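Local coordinates for protein Cfl (Pectobacterium brasiliense, PDB 7A9J) that probably activates carboxylic acids with ATP, as a coronafacic acid ligase of the AMP-binding enzyme family whose members form acyl-adenylates, at residues A[98-103]-A[118-123]; A[91-96]-A[182-187]. The protein carries 1 engineered substitution. All blocks are in the same frame, centred on the assembly; numbering follows the deposited sequence. Where two conformers were deposited one is given.

Interaction 1. Residues A[98-103]-A[118-123]; sequences VFVPLS and SSSCAY
A beta-alpha-beta crossover, strand 98-101 to helix 108-117 to strand 122-125, brings V100 and L102 against S118, S120 and Y123. Both strands belong to one parallel sheet, but strand 74-78 lies between them, so they share no backbone ladder, and the contact is made by side chains at the ends of the two strands and in the turn before the second; the closest CA pair, V100 CA and S118 CA, is 7.6 Å apart. V100 divides its two methyls between two serines. With chi1 at -174°, CG1 is anti to the backbone N and comes within 4.0 Å of S118 CB, while CG2 reaches to 4.1 Å from S120 OG. The chain leaves the helix at S119, whose positive phi of 57°, with two bonds back into the last turn, makes the Schellman motif that ends helix 108-117. This turn sets S118 OG and S120 OG only 2.6 Å apart, and S120 OG is also hydrogen-bonded to S76 OG on the intervening strand. S118 OG is further tied to the carbonyls of L114 and I115, so these buried hydroxyls are satisfied beside the valine. At the other end of the contact the touch is purely apolar: L102 CD1 approaches the edge of the Y123 ring, near its plane, at 4.4 Å from CE2. The ring is held at its far end by a hydrogen bond between its OH and H78 ND1. The parallel strands, the helix between them and the one strand skipped make this a beta-alpha-beta crossover of a parallel alpha/beta sheet.

Interaction 2. Residues A[91-96]-A[182-187]; sequences ACLKIG and EIASIF
L93 reaches A184 through its torsions: chi1 of -75° sets CG anti to the carbonyl carbon, and chi2 of 167° extends CD1, so that CD2 is the branch turned to the strand. The contact joins the C-terminal end of helix 83-95 to the first strand of an antiparallel sheet, at a classic beta bulge in which A184 and S185 both face Y201 on the neighbouring strand 198-202. The evidence for apolar packing is a single pair, L93 CD2 to A184 CB at 4.1 Å, and the buried area of 88 Å² is accordingly small. L93 is enclosed further by T24 and F25 of helix 24-34 and by Q203 and L206 of helix 203-214; Q203 also touches A184, so the methyl pair lies within a larger junction of helices and strand. Along the strand, S185 OG sits 3.3 Å above the plane of the F187 ring, offset toward its rim.

The second part of the contact is polar and runs through the backbone. G96 follows the helix with positive phi, a conformation that favours glycine, and its CA is the nearest to that of A184, at 6.5 Å. The helix closes here with weak bonds, among them G96 N to C92 O at 2.8 Å. Having left the helix, G96 presents its carbonyl to the strand, but G96 O and I183 O lie 4.5 Å apart, and as two acceptors they cannot bond each other. One ordered water bridges them by donating to both. It lies 2.9 Å from G96 O and 2.6 Å from I183 O, and the O-water-O angle of about 109° matches the two hydrogens of a single water molecule.

From the N terminus, the chain first supplies helix 83-95 with G96, the opening side of interaction 2, and passes at once into strand 98-101. Interaction 1 then closes a short loop, with 14 intervening residues that are mostly helix 108-117. The chain runs on through the rest of the parallel sheet before segment 182-187 closes the much longer loop of interaction 2, inside which interaction 1 is nested. The two meet directly, their centres 10 Å apart: F99 N lies 3.2 Å from A184 O and F99 O 3.1 Å from I186 N, probable hydrogen bonds. Strand 98-101, an outermost strand of the parallel sheet, thus probably pairs with strand 183-188, an outermost strand of the antiparallel sheet.

Interaction 1. Residues A[98-103]-A[118-123]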
ATOM      1  N   VAL A  98     -20.384  -0.907 -10.638  1.00 32.43           N
ATOM      2  CA  VAL A  98     -19.118  -1.548 -10.287  1.00 32.92           C
ATOM      3  C   VAL A  98     -17.976  -0.631 -10.707  1.00 32.71           C
ATOM      4  O   VAL A  98     -17.831  -0.305 -11.890  1.00 36.46           O
ATOM      5  CB  VAL A  98     -19.042  -2.904 -10.994  1.00 33.76           C
ATOM      6  CG1 VAL A  98     -17.685  -3.611 -10.745  1.00 32.85           C
ATOM      7  CG2 VAL A  98     -20.218  -3.756 -10.571  1.00 33.42           C
ATOM      8  N   PHE A  99     -17.159  -0.186  -9.757  1.00 28.78           N
ATOM      9  CA  PHE A  99     -16.081   0.689 -10.188  1.00 30.53           C
ATOM     10  C   PHE A  99     -14.779  -0.075 -10.384  1.00 29.28           C
ATOM     11  O   PHE A  99     -14.498  -1.044  -9.678  1.00 29.01           O
ATOM     12  CB  PHE A  99     -15.851   1.873  -9.261  1.00 29.97           C
ATOM     13  CG  PHE A  99     -15.582   1.536  -7.809  1.00 31.04           C
ATOM     14  CD1 PHE A  99     -14.275   1.588  -7.321  1.00 32.39           C
ATOM     15  CD2 PHE A  99     -16.630   1.279  -6.927  1.00 33.80           C
ATOM     16  CE1 PHE A  99     -13.986   1.365  -5.971  1.00 32.40           C
ATOM     17  CE2 PHE A  99     -16.355   1.038  -5.540  1.00 32.36           C
ATOM     18  CZ  PHE A  99     -14.999   1.070  -5.091  1.00 35.23           C
ATOM     19  N   VAL A 100     -14.023   0.360 -11.386  1.00 28.42           N
ATOM     20  CA  VAL A 100     -12.811  -0.351 -11.850  1.00 27.66           C
ATOM     21  C   VAL A 100     -11.696   0.687 -11.888  1.00 31.99           C
ATOM     22  O   VAL A 100     -11.497   1.354 -12.907  1.00 30.95           O
ATOM     23  CB  VAL A 100     -12.998  -1.006 -13.231  1.00 29.68           C
ATOM     24  CG1 VAL A 100     -11.743  -1.866 -13.570  1.00 30.03           C
ATOM     25  CG2 VAL A 100     -14.255  -1.850 -13.274  1.00 32.11           C
ATOM     26  N   PRO A 101     -10.952   0.866 -10.794  1.00 30.29           N
ATOM     27  CA  PRO A 101      -9.912   1.885 -10.768  1.00 29.34           C
ATOM     28  C   PRO A 101      -8.736   1.486 -11.667  1.00 29.61           C
ATOM     29  O   PRO A 101      -8.289   0.316 -11.689  1.00 35.48           O
ATOM     30  CB  PRO A 101      -9.506   1.948  -9.289  1.00 34.25           C
ATOM     31  CG  PRO A 101     -10.486   1.084  -8.542  1.00 33.88           C
ATOM     32  CD  PRO A 101     -11.166   0.187  -9.501  1.00 28.77           C
ATOM     33  N   LEU A 102      -8.287   2.442 -12.476  1.00 32.28           N
ATOM     34  CA  LEU A 102      -7.179   2.238 -13.416  1.00 32.78           C
ATOM     35  C   LEU A 102      -5.955   2.973 -12.896  1.00 30.79           C
ATOM     36  O   LEU A 102      -5.915   4.206 -12.910  1.00 34.22           O
ATOM     37  CB  LEU A 102      -7.508   2.733 -14.823  1.00 33.96           C
ATOM     38  CG  LEU A 102      -8.772   2.119 -15.401  1.00 36.87           C
ATOM     39  CD1 LEU A 102      -9.132   2.785 -16.761  1.00 38.47           C
ATOM     40  CD2 LEU A 102      -8.600   0.626 -15.497  1.00 43.03           C
ATOM     41  N   SER A 103      -4.938   2.200 -12.504  1.00 32.76           N
ATOM     42  CA  SER A 103      -3.787   2.756 -11.831  1.00 34.98           C
ATOM     43  C   SER A 103      -3.087   3.776 -12.726  1.00 33.90           C
ATOM     44  O   SER A 103      -3.055   3.646 -13.952  1.00 35.12           O
ATOM     45  CB  SER A 103      -2.810   1.593 -11.464  1.00 34.66           C
ATOM     46  OG  SER A 103      -1.469   2.021 -11.481  1.00 38.56           O
ATOM     47  N   SER A 118     -12.265  -5.603 -18.448  1.00 40.25           N
ATOM     48  CA  SER A 118     -13.287  -5.418 -17.433  1.00 35.78           C
ATOM     49  C   SER A 118     -14.698  -5.316 -18.019  1.00 39.87           C
ATOM     50  O   SER A 118     -15.662  -5.333 -17.248  1.00 42.96           O
ATOM     51  CB  SER A 118     -13.016  -4.141 -16.610  1.00 39.00           C
ATOM     52  OG  SER A 118     -13.232  -2.957 -17.385  1.00 36.46           O
ATOM     53  N   SER A 119     -14.844  -5.209 -19.347  1.00 41.68           N
ATOM     54  CA  SER A 119     -16.149  -4.996 -19.980  1.00 48.21           C
ATOM     55  C   SER A 119     -16.813  -3.735 -19.431  1.00 50.27           C
ATOM     56  O   SER A 119     -18.014  -3.697 -19.173  1.00 47.53           O
ATOM     57  CB  SER A 119     -17.068  -6.209 -19.809  1.00 49.35           C
ATOM     58  OG  SER A 119     -16.554  -7.293 -20.548  1.00 73.27           O
ATOM     59  N   SER A 120     -16.022  -2.694 -19.231  1.00 44.31           N
ATOM     60  CA  SER A 120     -16.605  -1.445 -18.778  1.00 35.92           C
ATOM     61  C   SER A 120     -17.511  -0.857 -19.843  1.00 39.36           C
ATOM     62  O   SER A 120     -17.216  -0.917 -21.041  1.00 44.50           O
ATOM     63  CB  SER A 120     -15.517  -0.441 -18.397  1.00 38.75           C
ATOM     64  OG  SER A 120     -14.831  -0.872 -17.219  1.00 38.22           O
ATOM     65  N   CYS A 121     -18.637  -0.289 -19.424  0.66 40.02           N
ATOM     66  CA  CYS A 121     -19.437   0.468 -20.373  0.66 38.97           C
ATOM     67  C   CYS A 121     -19.386   1.971 -20.135  0.66 41.18           C
ATOM     68  O   CYS A 121     -20.027   2.731 -20.880  0.66 41.21           O
ATOM     69  CB  CYS A 121     -20.890  -0.025 -20.371  0.66 47.63           C
ATOM     70  SG  CYS A 121     -21.752   0.402 -18.876  0.66 46.14           S
ATOM     71  N   ALA A 122     -18.638   2.432 -19.140  1.00 39.98           N
ATOM     72  CA  ALA A 122     -18.429   3.862 -18.991  1.00 38.09           C
ATOM     73  C   ALA A 122     -17.026   4.113 -18.455  1.00 37.45           C
ATOM     74  O   ALA A 122     -16.420   3.240 -17.836  1.00 37.67           O
ATOM     75  CB  ALA A 122     -19.488   4.496 -18.069  1.00 40.63           C
ATOM     76  N   TYR A 123     -16.531   5.336 -18.680  1.00 34.95           N
ATOM     77  CA  TYR A 123     -15.221   5.763 -18.186  1.00 33.26           C
ATOM     78  C   TYR A 123     -15.375   7.151 -17.550  1.00 32.73           C
ATOM     79  O   TYR A 123     -16.064   8.011 -18.102  1.00 34.87           O
ATOM     80  CB  TYR A 123     -14.230   5.785 -19.371  1.00 37.43           C
ATOM     81  CG  TYR A 123     -12.942   6.505 -19.133  1.00 33.58           C
ATOM     82  CD1 TYR A 123     -12.877   7.905 -19.228  1.00 34.16           C
ATOM     83  CD2 TYR A 123     -11.777   5.805 -18.869  1.00 36.77           C
ATOM     84  CE1 TYR A 123     -11.683   8.588 -19.043  1.00 34.68           C
ATOM     85  CE2 TYR A 123     -10.559   6.470 -18.667  1.00 34.71           C
ATOM     86  CZ  TYR A 123     -10.513   7.840 -18.737  1.00 34.16           C
ATOM     87  OH  TYR A 123      -9.350   8.578 -18.586  1.00 35.15           O
TER

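Interaction 2. Residues A[91-96]-A[182-187]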
ATOM      1  N   ALA A  91     -20.652   7.453  -5.356  1.00 29.86           N
ATOM      2  CA  ALA A  91     -21.806   7.433  -6.258  1.00 33.74           C
ATOM      3  C   ALA A  91     -22.002   6.056  -6.903  1.00 29.44           C
ATOM      4  O   ALA A  91     -23.161   5.614  -7.071  1.00 30.72           O
ATOM      5  CB  ALA A  91     -21.703   8.538  -7.323  1.00 33.44           C
ATOM      6  N   CYS A  92     -20.889   5.387  -7.300  1.00 29.82           N
ATOM      7  CA  CYS A  92     -20.971   4.047  -7.859  1.00 33.53           C
ATOM      8  C   CYS A  92     -21.555   3.089  -6.840  1.00 30.96           C
ATOM      9  O   CYS A  92     -22.473   2.310  -7.139  1.00 32.27           O
ATOM     10  CB  CYS A  92     -19.565   3.583  -8.259  1.00 31.33           C
ATOM     11  SG  CYS A  92     -18.991   4.463  -9.720  1.00 34.71           S
ATOM     12  N   LEU A  93     -21.058   3.192  -5.605  1.00 27.64           N
ATOM     13  CA  LEU A  93     -21.572   2.359  -4.516  1.00 34.65           C
ATOM     14  C   LEU A  93     -23.051   2.600  -4.269  1.00 34.95           C
ATOM     15  O   LEU A  93     -23.812   1.648  -4.035  1.00 30.80           O
ATOM     16  CB  LEU A  93     -20.780   2.656  -3.236  1.00 26.53           C
ATOM     17  CG  LEU A  93     -19.353   2.031  -3.264  1.00 26.78           C
ATOM     18  CD1 LEU A  93     -18.511   2.634  -2.127  1.00 30.41           C
ATOM     19  CD2 LEU A  93     -19.367   0.529  -3.168  1.00 31.84           C
ATOM     20  N   LYS A  94     -23.468   3.879  -4.265  1.00 30.87           N
ATOM     21  CA  LYS A  94     -24.850   4.225  -4.010  1.00 31.85           C
ATOM     22  C   LYS A  94     -25.783   3.536  -4.997  1.00 34.65           C
ATOM     23  O   LYS A  94     -26.851   3.048  -4.617  1.00 33.31           O
ATOM     24  CB  LYS A  94     -25.007   5.759  -4.114  1.00 28.47           C
ATOM     25  CG  LYS A  94     -26.422   6.276  -3.938  1.00 35.44           C
ATOM     26  CD  LYS A  94     -26.428   7.835  -3.909  1.00 33.06           C
ATOM     27  CE  LYS A  94     -27.856   8.438  -4.159  1.00 34.69           C
ATOM     28  NZ  LYS A  94     -28.880   7.962  -3.179  1.00 42.56           N
ATOM     29  N   ILE A  95     -25.403   3.500  -6.280  1.00 33.72           N
ATOM     30  CA  ILE A  95     -26.293   2.965  -7.278  1.00 34.20           C
ATOM     31  C   ILE A  95     -25.964   1.550  -7.660  1.00 37.74           C
ATOM     32  O   ILE A  95     -26.734   0.954  -8.459  1.00 35.65           O
ATOM     33  CB  ILE A  95     -26.348   3.846  -8.542  1.00 34.33           C
ATOM     34  CG1 ILE A  95     -25.029   3.805  -9.330  1.00 32.17           C
ATOM     35  CG2 ILE A  95     -26.789   5.238  -8.146  1.00 34.41           C
ATOM     36  CD1 ILE A  95     -25.225   4.508 -10.684  1.00 35.85           C
ATOM     37  N   GLY A  96     -24.889   0.967  -7.087  1.00 36.08           N
ATOM     38  CA  GLY A  96     -24.509  -0.386  -7.425  1.00 39.30           C
ATOM     39  C   GLY A  96     -23.767  -0.501  -8.726  1.00 38.01           C
ATOM     40  O   GLY A  96     -23.749  -1.583  -9.319  1.00 35.49           O
ATOM     41  N   GLU A 182     -23.892  -8.283  -3.793  1.00 36.78           N
ATOM     42  CA  GLU A 182     -23.664  -7.826  -5.163  1.00 34.91           C
ATOM     43  C   GLU A 182     -22.252  -7.310  -5.376  1.00 29.96           C
ATOM     44  O   GLU A 182     -21.583  -6.832  -4.447  1.00 30.26           O
ATOM     45  CB  GLU A 182     -24.687  -6.737  -5.542  1.00 32.83           C
ATOM     46  CG  GLU A 182     -26.042  -7.343  -5.596  1.00 32.42           C
ATOM     47  CD  GLU A 182     -27.156  -6.303  -5.791  1.00 42.52           C
ATOM     48  OE1 GLU A 182     -27.083  -5.217  -5.156  1.00 43.73           O
ATOM     49  OE2 GLU A 182     -28.065  -6.591  -6.577  1.00 47.32           O
ATOM     50  N   ILE A 183     -21.799  -7.370  -6.641  1.00 31.63           N
ATOM     51  CA  ILE A 183     -20.471  -6.852  -6.959  1.00 34.24           C
ATOM     52  C   ILE A 183     -20.417  -5.368  -6.717  1.00 37.21           C
ATOM     53  O   ILE A 183     -21.336  -4.613  -7.073  1.00 37.16           O
ATOM     54  CB  ILE A 183     -20.067  -7.142  -8.411  1.00 37.60           C
ATOM     55  CG1 ILE A 183     -20.115  -8.618  -8.669  1.00 39.38           C
ATOM     56  CG2 ILE A 183     -18.654  -6.550  -8.705  1.00 34.49           C
ATOM     57  CD1 ILE A 183     -20.150  -8.967 -10.128  1.00 44.35           C
ATOM     58  N   ALA A 184     -19.337  -4.942  -6.082  1.00 34.15           N
ATOM     59  CA  ALA A 184     -19.046  -3.534  -5.879  1.00 33.76           C
ATOM     60  C   ALA A 184     -17.915  -3.000  -6.733  1.00 32.11           C
ATOM     61  O   ALA A 184     -18.001  -1.862  -7.200  1.00 34.77           O
ATOM     62  CB  ALA A 184     -18.725  -3.280  -4.415  1.00 35.11           C
ATOM     63  N   SER A 185     -16.827  -3.771  -6.920  1.00 29.93           N
ATOM     64  CA  SER A 185     -15.672  -3.222  -7.612  1.00 32.91           C
ATOM     65  C   SER A 185     -14.795  -4.369  -8.116  1.00 31.95           C
ATOM     66  O   SER A 185     -14.984  -5.543  -7.763  1.00 30.48           O
ATOM     67  CB  SER A 185     -14.866  -2.308  -6.681  1.00 32.23           C
ATOM     68  OG  SER A 185     -14.265  -3.126  -5.705  1.00 35.04           O
ATOM     69  N   ILE A 186     -13.917  -4.032  -9.052  1.00 29.61           N
ATOM     70  CA  ILE A 186     -12.932  -4.981  -9.562  1.00 31.60           C
ATOM     71  C   ILE A 186     -11.594  -4.298  -9.438  1.00 35.22           C
ATOM     72  O   ILE A 186     -11.395  -3.236 -10.031  1.00 29.54           O
ATOM     73  CB  ILE A 186     -13.190  -5.378 -11.027  1.00 31.10           C
ATOM     74  CG1 ILE A 186     -14.528  -6.064 -11.186  1.00 32.66           C
ATOM     75  CG2 ILE A 186     -12.071  -6.398 -11.452  1.00 32.90           C
ATOM     76  CD1 ILE A 186     -14.958  -6.255 -12.675  1.00 39.27           C
ATOM     77  N   PHE A 187     -10.672  -4.908  -8.685  1.00 31.73           N
ATOM     78  CA  PHE A 187      -9.367  -4.317  -8.406  1.00 34.49           C
ATOM     79  C   PHE A 187      -8.329  -5.179  -9.113  1.00 35.03           C
ATOM     80  O   PHE A 187      -8.084  -6.330  -8.705  1.00 35.13           O
ATOM     81  CB  PHE A 187      -9.099  -4.277  -6.898  1.00 32.98           C
ATOM     82  CG  PHE A 187      -9.935  -3.314  -6.110  1.00 32.15           C
ATOM     83  CD1 PHE A 187     -10.657  -2.260  -6.694  1.00 30.91           C
ATOM     84  CD2 PHE A 187      -9.984  -3.449  -4.725  1.00 31.90           C
ATOM     85  CE1 PHE A 187     -11.430  -1.361  -5.898  1.00 32.12           C
ATOM     86  CE2 PHE A 187     -10.697  -2.586  -3.961  1.00 30.54           C
ATOM     87  CZ  PHE A 187     -11.445  -1.485  -4.544  1.00 30.35           C
TER
HETATM   88  O   HOH W   1     -23.563  -4.335  -8.418  1.00 37.19           O